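Local coordinates for putative fructosamine-3-kinase (PDB 3F7W), which probably acts as a kinase of the fructosamine kinase family, whose members phosphorylate sugar-derived amines such as fructosamines, at residues Pro152-Ala157 / Gly166-Val171; Gly69-Ser74 / Leu109-Leu114; Arg8-Glu11 / Glu16-Ala19. All coordinates share one frame; numbering follows the deposited sequence. Where two conformers were deposited one is given.

Along the chain contact 3 comes first, then contact 2, then contact 1, each closing before the next opens. Contact 3 sets the N-terminal helix 3-13 against an outermost strand, 17-26, of the five-stranded antiparallel sheet. Contact 2 joins the loop between helix 57-68 and strand 79-83 of that sheet to helix 99-114. Contact 1 pairs helices 141-159 and 165-176. The centres of contacts 1 and 3 are about 46 Å apart, on opposite sides of the chain's centre; contact 2 is about 34 Å from contact 1 and about 30 Å from contact 3, centre to centre. Consistent with a two-lobed kinase-like fold, they fall in the sheet lobe, near the join between lobes and in the helical lobe.

Contact 1: Pro152-Ala157 / Gly166-Val171; sequences PYLRRA and GDVRLV
Leu154 meets Val168 and Val171 between the arms of an antiparallel helical hairpin in the helical lobe of this kinase-like fold. The axes of the two segments run 10.6 Å apart and within 9° of exactly antiparallel, a spacing that branched aliphatic side chains bridge well. Leu154 points toward the second helix, and its CG stands anti to the backbone N (chi1 -177°), which carries both methyls across the gap. Val168 CG1 is 4.1 Å from Leu154 CD2, and Val171 stands one turn later, so the leucine fork is held by two valines of successive turns. Leu163 of the connecting loop and Leu264 of helix 251-270 also touch Leu154. With an alanine here the methyls of Val168 and Val171 would probably lose their partner, and a gap would open between the arms. At the exposed margin Arg155 forms a salt bridge with Glu172; in the conformer described, one of two and so less certain, NH1 of Arg155 comes to 3.4 Å from Val168 CG1, the methyl lying at the guanidinium edge. Leu154 and Val171 meet tip to tip: CD1 of Leu154 approaches Val171 CB and CG2, while Leu154 CD2 lies 3.8 Å from Val171 CG1.

Contact 2: Gly69-Ser74 / Leu109-Leu114; sequences GRSFGS and LAAMHL
Phe72 touches Ala111 through its flat peptide group and not its ring: Phe72 O lies 3.7 Å from Ala111 CB, while the phenyl group leads away from the helix. On the helix, one face of the His113 ring carries Leu109 O, 3.4 Å above the plane and offset toward the rim; its two nitrogens are hydrogen-bonded, ND1 to Tyr241 OH and NE2 to Asp222 OD2, which fixes its rotation. The contact itself rests on Ser71, whose CA comes within 5.3 Å of the Met112 CA. Its OG sits between its own backbone N and carbonyl carbon (chi1 61°) and reaches 3.3 Å from Met112 CA, while Ser71 CB lies 3.5 Å from Ala111 O. Side chains as small as serine and alanine suit so close a meeting of loop and helix backbones. The side chain of Met112, a selenomethionine, takes part through CB, and its end leads away. Ser71 opens a type II turn closed by a weak bond from Ser74 N to Ser71 O, and Gly73 accepts the positive phi (60°) that this turn needs. Gly73 O is hydrogen-bonded by Gln108 NE2. The loop joins helix 57-68 and strand 79-83 to helix 99-114, probably the counterpart of the αC-β4 loop meeting helix αE in protein kinases, while helices 219-229 and 234-244 pack on other sides of helix 99-114.

Contact 3: Arg8-Glu11 / Glu16-Ala19; sequences RVTE and EVAA
Thr10 on helix 3-13 and Glu16, just before strand 17-26, bring their CA atoms to 5.7 Å as the chain turns back from the helix into the first strand of the sheet. Val17, the first residue of that strand, then points its side chain toward the helix and makes the largest single contribution, with Thr10 not far behind. Its CG2, anti to its own carbonyl carbon, is the methyl that touches: Val17 CG2 lies 3.7 Å from Val9 CG1, the two valines crossing at about a right angle, and 3.3 Å from Thr10 OG1. Beta-branched residues suit this place, since a short, stiff side chain fills the angle between helix and strand with little freedom to move. Val9 is buried and extends the apolar layer over Leu42 and Val44 of strand 41-46, while Val17 also rests on Val34 and Leu36 of the adjacent strand 29-36.

The hydroxyl of Thr10 stands beside its backbone N (chi1 -62°), where OG1 is hydrogen-bonded to Arg15 O in the loop and to Ala6 O in the preceding turn; the two carbonyls must share or compete for its single proton. A water adds a further link, 2.9 Å from Thr10 OG1, and accepts a bond of 2.9 Å from Val17 N. Farther along, Ala18 and Ala19 both face Glu35 in a classic beta bulge, and Glu16 pairs through its backbone with Ala37.

The chemistry is therefore divided: a methyl contact between Val9 and Val17 on one part, and on the other a threonine hydroxyl that ties helix to loop directly, through Arg15 O, and to strand through water. In that second link the N-H of Val17 has the water as its acceptor.

Contact 1: Pro152-Ala157 / Gly166-Val171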
loop_
_atom_site.group_PDB
_atom_site.type_symbol
_atom_site.label_atom_id
_atom_site.label_comp_id
_atom_site.label_asym_id
_atom_site.label_seq_id
_atom_site.Cartn_x
_atom_site.Cartn_y
_atom_site.Cartn_z
ATOM N N PRO A 152 16.234 6.706 -0.629
ATOM C CA PRO A 152 16.016 6.841 -2.073
ATOM C C PRO A 152 15.050 7.981 -2.470
ATOM O O PRO A 152 15.333 8.716 -3.425
ATOM C CB PRO A 152 15.529 5.439 -2.495
ATOM C CG PRO A 152 16.025 4.532 -1.444
ATOM C CD PRO A 152 15.973 5.336 -0.164
ATOM N N TYR A 153 13.968 8.168 -1.713
ATOM C CA TYR A 153 12.952 9.188 -2.027
ATOM C C TYR A 153 13.417 10.568 -1.561
ATOM O O TYR A 153 13.104 11.568 -2.183
ATOM C CB TYR A 153 11.597 8.815 -1.387
ATOM C CG TYR A 153 11.233 7.405 -1.790
ATOM C CD1 TYR A 153 10.864 7.132 -3.108
ATOM C CD2 TYR A 153 11.370 6.339 -0.916
ATOM C CE1 TYR A 153 10.591 5.833 -3.528
ATOM C CE2 TYR A 153 11.089 5.017 -1.323
ATOM C CZ TYR A 153 10.718 4.787 -2.645
ATOM O OH TYR A 153 10.475 3.524 -3.111
ATOM N N LEU A 154 14.147 10.606 -0.455
ATOM C CA LEU A 154 14.776 11.855 0.005
ATOM C C LEU A 154 15.733 12.428 -1.054
ATOM O O LEU A 154 15.663 13.620 -1.397
ATOM C CB LEU A 154 15.506 11.629 1.329
ATOM C CG LEU A 154 16.156 12.854 1.999
ATOM C CD1 LEU A 154 15.042 13.837 2.435
ATOM C CD2 LEU A 154 16.989 12.395 3.214
ATOM N N ARG A 155 16.612 11.576 -1.580
ATOM C CA ARG A 155 17.560 11.994 -2.608
ATOM C C ARG A 155 16.845 12.412 -3.884
ATOM O O ARG A 155 17.206 13.408 -4.504
ATOM C CB ARG A 155 18.576 10.888 -2.925
ATOM C CG ARG A 155 19.392 10.397 -1.724
ATOM C CD ARG A 155 20.361 11.440 -1.198
ATOM N NE ARG A 155 21.012 10.972 0.029
ATOM C CZ ARG A 155 21.055 11.626 1.187
ATOM N NH1 ARG A 155 20.510 12.825 1.324
ATOM N NH2 ARG A 155 21.684 11.074 2.219
ATOM N N ARG A 156 15.816 11.664 -4.265
ATOM C CA ARG A 156 15.065 11.987 -5.470
ATOM C C ARG A 156 14.379 13.357 -5.349
ATOM O O ARG A 156 14.457 14.169 -6.263
ATOM C CB ARG A 156 14.028 10.905 -5.761
ATOM C CG ARG A 156 13.350 11.106 -7.073
ATOM C CD ARG A 156 12.283 10.070 -7.310
ATOM N NE ARG A 156 11.593 10.400 -8.542
ATOM C CZ ARG A 156 12.023 10.070 -9.758
ATOM N NH1 ARG A 156 13.148 9.388 -9.920
ATOM N NH2 ARG A 156 11.317 10.434 -10.822
ATOM N N ALA A 157 13.714 13.602 -4.223
ATOM C CA ALA A 157 13.012 14.861 -3.995
ATOM C C ALA A 157 14.012 16.039 -3.936
ATOM O O ALA A 157 13.761 17.126 -4.475
ATOM C CB ALA A 157 12.143 14.786 -2.718
ATOM N N GLY A 166 18.495 21.941 3.929
ATOM C CA GLY A 166 18.052 21.953 5.333
ATOM C C GLY A 166 16.982 20.911 5.625
ATOM O O GLY A 166 17.018 20.258 6.661
ATOM N N ASP A 167 16.037 20.756 4.703
ATOM C CA ASP A 167 15.044 19.663 4.769
ATOM C C ASP A 167 15.726 18.302 4.801
ATOM O O ASP A 167 15.422 17.468 5.634
ATOM C CB ASP A 167 14.128 19.677 3.545
ATOM C CG ASP A 167 13.259 20.912 3.450
ATOM O OD1 ASP A 167 13.047 21.629 4.462
ATOM O OD2 ASP A 167 12.785 21.162 2.323
ATOM N N VAL A 168 16.684 18.104 3.900
ATOM C CA VAL A 168 17.448 16.855 3.840
ATOM C C VAL A 168 18.207 16.597 5.136
ATOM O O VAL A 168 18.171 15.498 5.666
ATOM C CB VAL A 168 18.438 16.865 2.655
ATOM C CG1 VAL A 168 19.423 15.676 2.749
ATOM C CG2 VAL A 168 17.660 16.848 1.325
ATOM N N ARG A 169 18.886 17.618 5.650
ATOM C CA ARG A 169 19.575 17.485 6.929
ATOM C C ARG A 169 18.628 17.132 8.078
ATOM O O ARG A 169 18.980 16.313 8.936
ATOM C CB ARG A 169 20.376 18.733 7.236
ATOM C CG ARG A 169 21.753 18.713 6.568
ATOM C CD ARG A 169 22.687 19.826 7.085
ATOM N NE ARG A 169 22.153 21.168 6.838
ATOM C CZ ARG A 169 22.272 21.853 5.696
ATOM N NH1 ARG A 169 22.918 21.344 4.643
ATOM N NH2 ARG A 169 21.730 23.063 5.609
ATOM N N LEU A 170 17.430 17.727 8.076
ATOM C CA LEU A 170 16.407 17.415 9.080
ATOM C C LEU A 170 16.013 15.941 9.028
ATOM O O LEU A 170 15.947 15.264 10.064
ATOM C CB LEU A 170 15.164 18.307 8.901
ATOM C CG LEU A 170 13.904 17.875 9.663
ATOM C CD1 LEU A 170 14.173 17.758 11.186
ATOM C CD2 LEU A 170 12.722 18.805 9.363
ATOM N N VAL A 171 15.761 15.416 7.831
ATOM C CA VAL A 171 15.402 13.999 7.725
ATOM C C VAL A 171 16.601 13.123 8.115
ATOM O O VAL A 171 16.438 12.066 8.725
ATOM C CB VAL A 171 14.841 13.622 6.323
ATOM C CG1 VAL A 171 14.613 12.087 6.213
ATOM C CG2 VAL A 171 13.551 14.383 6.065
#

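Contact 2: Gly69-Ser74 / Leu109-Leu114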
loop_
_atom_site.group_PDB
_atom_site.type_symbol
_atom_site.label_atom_id
_atom_site.label_comp_id
_atom_site.label_asym_id
_atom_site.label_seq_id
_atom_site.Cartn_x
_atom_site.Cartn_y
_atom_site.Cartn_z
ATOM N N GLY A 69 -2.914 -12.011 0.636
ATOM C CA GLY A 69 -4.283 -12.481 0.729
ATOM C C GLY A 69 -4.483 -13.775 1.508
ATOM O O GLY A 69 -5.588 -14.252 1.591
ATOM N N ARG A 70 -3.401 -14.335 2.043
ATOM C CA ARG A 70 -3.449 -15.623 2.729
ATOM C C ARG A 70 -3.561 -15.396 4.249
ATOM O O ARG A 70 -2.664 -15.729 5.048
ATOM C CB ARG A 70 -2.241 -16.481 2.333
ATOM C CG ARG A 70 -2.106 -16.649 0.806
ATOM C CD ARG A 70 -0.918 -17.498 0.421
ATOM N NE ARG A 70 -0.120 -16.886 -0.641
ATOM C CZ ARG A 70 1.099 -17.297 -1.009
ATOM N NH1 ARG A 70 1.670 -18.354 -0.427
ATOM N NH2 ARG A 70 1.763 -16.642 -1.958
ATOM N N SER A 71 -4.643 -14.740 4.632
ATOM C CA SER A 71 -5.074 -14.760 6.034
ATOM C C SER A 71 -6.566 -14.941 6.206
ATOM O O SER A 71 -7.351 -14.734 5.272
ATOM C CB SER A 71 -4.616 -13.483 6.726
ATOM O OG SER A 71 -5.198 -12.348 6.107
ATOM N N PHE A 72 -6.967 -15.292 7.430
ATOM C CA PHE A 72 -8.396 -15.519 7.750
ATOM C C PHE A 72 -9.175 -14.215 7.628
ATOM O O PHE A 72 -8.760 -13.206 8.196
ATOM C CB PHE A 72 -8.564 -16.054 9.158
ATOM C CG PHE A 72 -9.977 -16.475 9.487
ATOM C CD1 PHE A 72 -10.545 -17.607 8.907
ATOM C CD2 PHE A 72 -10.734 -15.742 10.370
ATOM C CE1 PHE A 72 -11.829 -17.993 9.208
ATOM C CE2 PHE A 72 -12.033 -16.113 10.675
ATOM C CZ PHE A 72 -12.582 -17.250 10.094
ATOM N N GLY A 73 -10.320 -14.255 6.944
ATOM C CA GLY A 73 -11.113 -13.058 6.677
ATOM C C GLY A 73 -10.353 -12.010 5.891
ATOM O O GLY A 73 -10.585 -10.805 6.070
ATOM N N SER A 74 -9.457 -12.460 5.020
ATOM C CA SER A 74 -8.619 -11.575 4.236
ATOM C C SER A 74 -9.425 -10.434 3.617
ATOM O O SER A 74 -10.475 -10.672 2.972
ATOM C CB SER A 74 -7.944 -12.311 3.071
ATOM O OG SER A 74 -7.200 -11.381 2.290
ATOM N N LEU A 109 -7.285 -6.758 9.433
ATOM C CA LEU A 109 -5.926 -6.237 9.283
ATOM C C LEU A 109 -4.918 -6.905 10.209
ATOM O O LEU A 109 -3.781 -7.152 9.816
ATOM C CB LEU A 109 -5.900 -4.715 9.545
ATOM C CG LEU A 109 -6.345 -3.723 8.473
ATOM C CD1 LEU A 109 -6.205 -2.282 9.078
ATOM C CD2 LEU A 109 -5.545 -3.867 7.175
ATOM N N ALA A 110 -5.306 -7.139 11.463
ATOM C CA ALA A 110 -4.454 -7.846 12.398
ATOM C C ALA A 110 -4.068 -9.235 11.860
ATOM O O ALA A 110 -2.911 -9.617 11.931
ATOM C CB ALA A 110 -5.147 -7.964 13.806
ATOM N N ALA A 111 -5.032 -9.993 11.346
ATOM C CA ALA A 111 -4.746 -11.345 10.844
ATOM C C ALA A 111 -3.834 -11.279 9.604
ATOM O O ALA A 111 -2.939 -12.098 9.435
ATOM C CB ALA A 111 -6.041 -12.084 10.515
HETATM N N MSE A 112 -4.077 -10.272 8.770
HETATM C CA MSE A 112 -3.286 -10.029 7.568
HETATM C C MSE A 112 -1.830 -9.785 7.975
HETATM O O MSE A 112 -0.937 -10.477 7.487
HETATM C CB MSE A 112 -3.795 -8.815 6.770
HETATM C CG MSE A 112 -2.981 -8.508 5.519
HETATM SE SE MSE A 112 -3.715 -6.979 4.593
HETATM C CE MSE A 112 -2.721 -5.669 5.649
ATOM N N HIS A 113 -1.606 -8.831 8.868
ATOM C CA HIS A 113 -0.249 -8.519 9.334
ATOM C C HIS A 113 0.460 -9.720 9.982
ATOM O O HIS A 113 1.637 -9.988 9.708
ATOM C CB HIS A 113 -0.280 -7.387 10.342
ATOM C CG HIS A 113 -0.565 -6.045 9.745
ATOM N ND1 HIS A 113 -0.932 -4.963 10.507
ATOM C CD2 HIS A 113 -0.505 -5.605 8.464
ATOM C CE1 HIS A 113 -1.068 -3.907 9.728
ATOM N NE2 HIS A 113 -0.856 -4.278 8.475
ATOM N N LEU A 114 -0.262 -10.432 10.835
ATOM C CA LEU A 114 0.324 -11.521 11.629
ATOM C C LEU A 114 0.550 -12.829 10.865
ATOM O O LEU A 114 1.138 -13.769 11.407
ATOM C CB LEU A 114 -0.492 -11.729 12.912
ATOM C CG LEU A 114 -0.012 -10.873 14.111
ATOM C CD1 LEU A 114 0.184 -9.382 13.783
ATOM C CD2 LEU A 114 -0.981 -11.010 15.248
#

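Contact 3: Arg8-Glu11 / Glu16-Ala19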
loop_
_atom_site.group_PDB
_atom_site.type_symbol
_atom_site.label_atom_id
_atom_site.label_comp_id
_atom_site.label_asym_id
_atom_site.label_seq_id
_atom_site.Cartn_x
_atom_site.Cartn_y
_atom_site.Cartn_z
ATOM N N ARG A 8 -8.307 -9.877 -23.724
ATOM C CA ARG A 8 -7.203 -10.151 -22.797
ATOM C C ARG A 8 -7.716 -10.850 -21.526
ATOM O O ARG A 8 -7.131 -11.839 -21.059
ATOM C CB ARG A 8 -6.449 -8.847 -22.520
ATOM C CG ARG A 8 -5.712 -8.324 -23.780
ATOM C CD ARG A 8 -5.478 -6.819 -23.778
ATOM N NE ARG A 8 -4.638 -6.389 -22.661
ATOM C CZ ARG A 8 -4.320 -5.122 -22.407
ATOM N NH1 ARG A 8 -4.736 -4.143 -23.212
ATOM N NH2 ARG A 8 -3.560 -4.840 -21.369
ATOM N N VAL A 9 -8.859 -10.386 -21.014
ATOM C CA VAL A 9 -9.482 -10.999 -19.827
ATOM C C VAL A 9 -9.892 -12.437 -20.095
ATOM O O VAL A 9 -9.589 -13.356 -19.321
ATOM C CB VAL A 9 -10.669 -10.140 -19.305
ATOM C CG1 VAL A 9 -11.449 -10.866 -18.213
ATOM C CG2 VAL A 9 -10.135 -8.824 -18.775
ATOM N N THR A 10 -10.560 -12.682 -21.213
ATOM C CA THR A 10 -10.920 -14.045 -21.542
ATOM C C THR A 10 -9.706 -14.972 -21.640
ATOM O O THR A 10 -9.746 -16.104 -21.142
ATOM C CB THR A 10 -11.751 -14.088 -22.832
ATOM O OG1 THR A 10 -12.964 -13.358 -22.590
ATOM C CG2 THR A 10 -12.063 -15.554 -23.260
ATOM N N GLU A 11 -8.640 -14.497 -22.270
ATOM C CA GLU A 11 -7.414 -15.281 -22.381
ATOM C C GLU A 11 -6.843 -15.593 -21.001
ATOM O O GLU A 11 -6.409 -16.714 -20.738
ATOM C CB GLU A 11 -6.367 -14.516 -23.199
ATOM C CG GLU A 11 -5.071 -15.289 -23.479
ATOM C CD GLU A 11 -5.273 -16.463 -24.420
ATOM O OE1 GLU A 11 -5.973 -16.299 -25.442
ATOM O OE2 GLU A 11 -4.722 -17.547 -24.142
ATOM N N GLU A 16 -15.790 -16.357 -20.408
ATOM C CA GLU A 16 -16.408 -15.514 -21.435
ATOM C C GLU A 16 -16.760 -14.134 -20.866
ATOM O O GLU A 16 -17.309 -14.051 -19.775
ATOM C CB GLU A 16 -17.661 -16.206 -21.981
ATOM C CG GLU A 16 -18.194 -15.557 -23.234
ATOM C CD GLU A 16 -19.526 -16.149 -23.734
ATOM O OE1 GLU A 16 -20.008 -17.162 -23.182
ATOM O OE2 GLU A 16 -20.089 -15.558 -24.678
ATOM N N VAL A 17 -16.421 -13.063 -21.594
ATOM C CA VAL A 17 -16.731 -11.670 -21.193
ATOM C C VAL A 17 -18.024 -11.160 -21.861
ATOM O O VAL A 17 -18.167 -11.227 -23.078
ATOM C CB VAL A 17 -15.544 -10.731 -21.492
ATOM C CG1 VAL A 17 -15.915 -9.258 -21.265
ATOM C CG2 VAL A 17 -14.315 -11.127 -20.615
ATOM N N ALA A 18 -18.976 -10.696 -21.057
ATOM C CA ALA A 18 -20.265 -10.179 -21.557
ATOM C C ALA A 18 -20.264 -8.650 -21.723
ATOM O O ALA A 18 -20.996 -8.130 -22.559
ATOM C CB ALA A 18 -21.401 -10.600 -20.636
ATOM N N ALA A 19 -19.444 -7.935 -20.959
ATOM C CA ALA A 19 -19.442 -6.473 -21.006
ATOM C C ALA A 19 -18.159 -5.883 -20.457
ATOM O O ALA A 19 -17.500 -6.496 -19.593
ATOM C CB ALA A 19 -20.661 -5.912 -20.232
HETATM O O HOH W 1 -15.327 -13.540 -24.256
#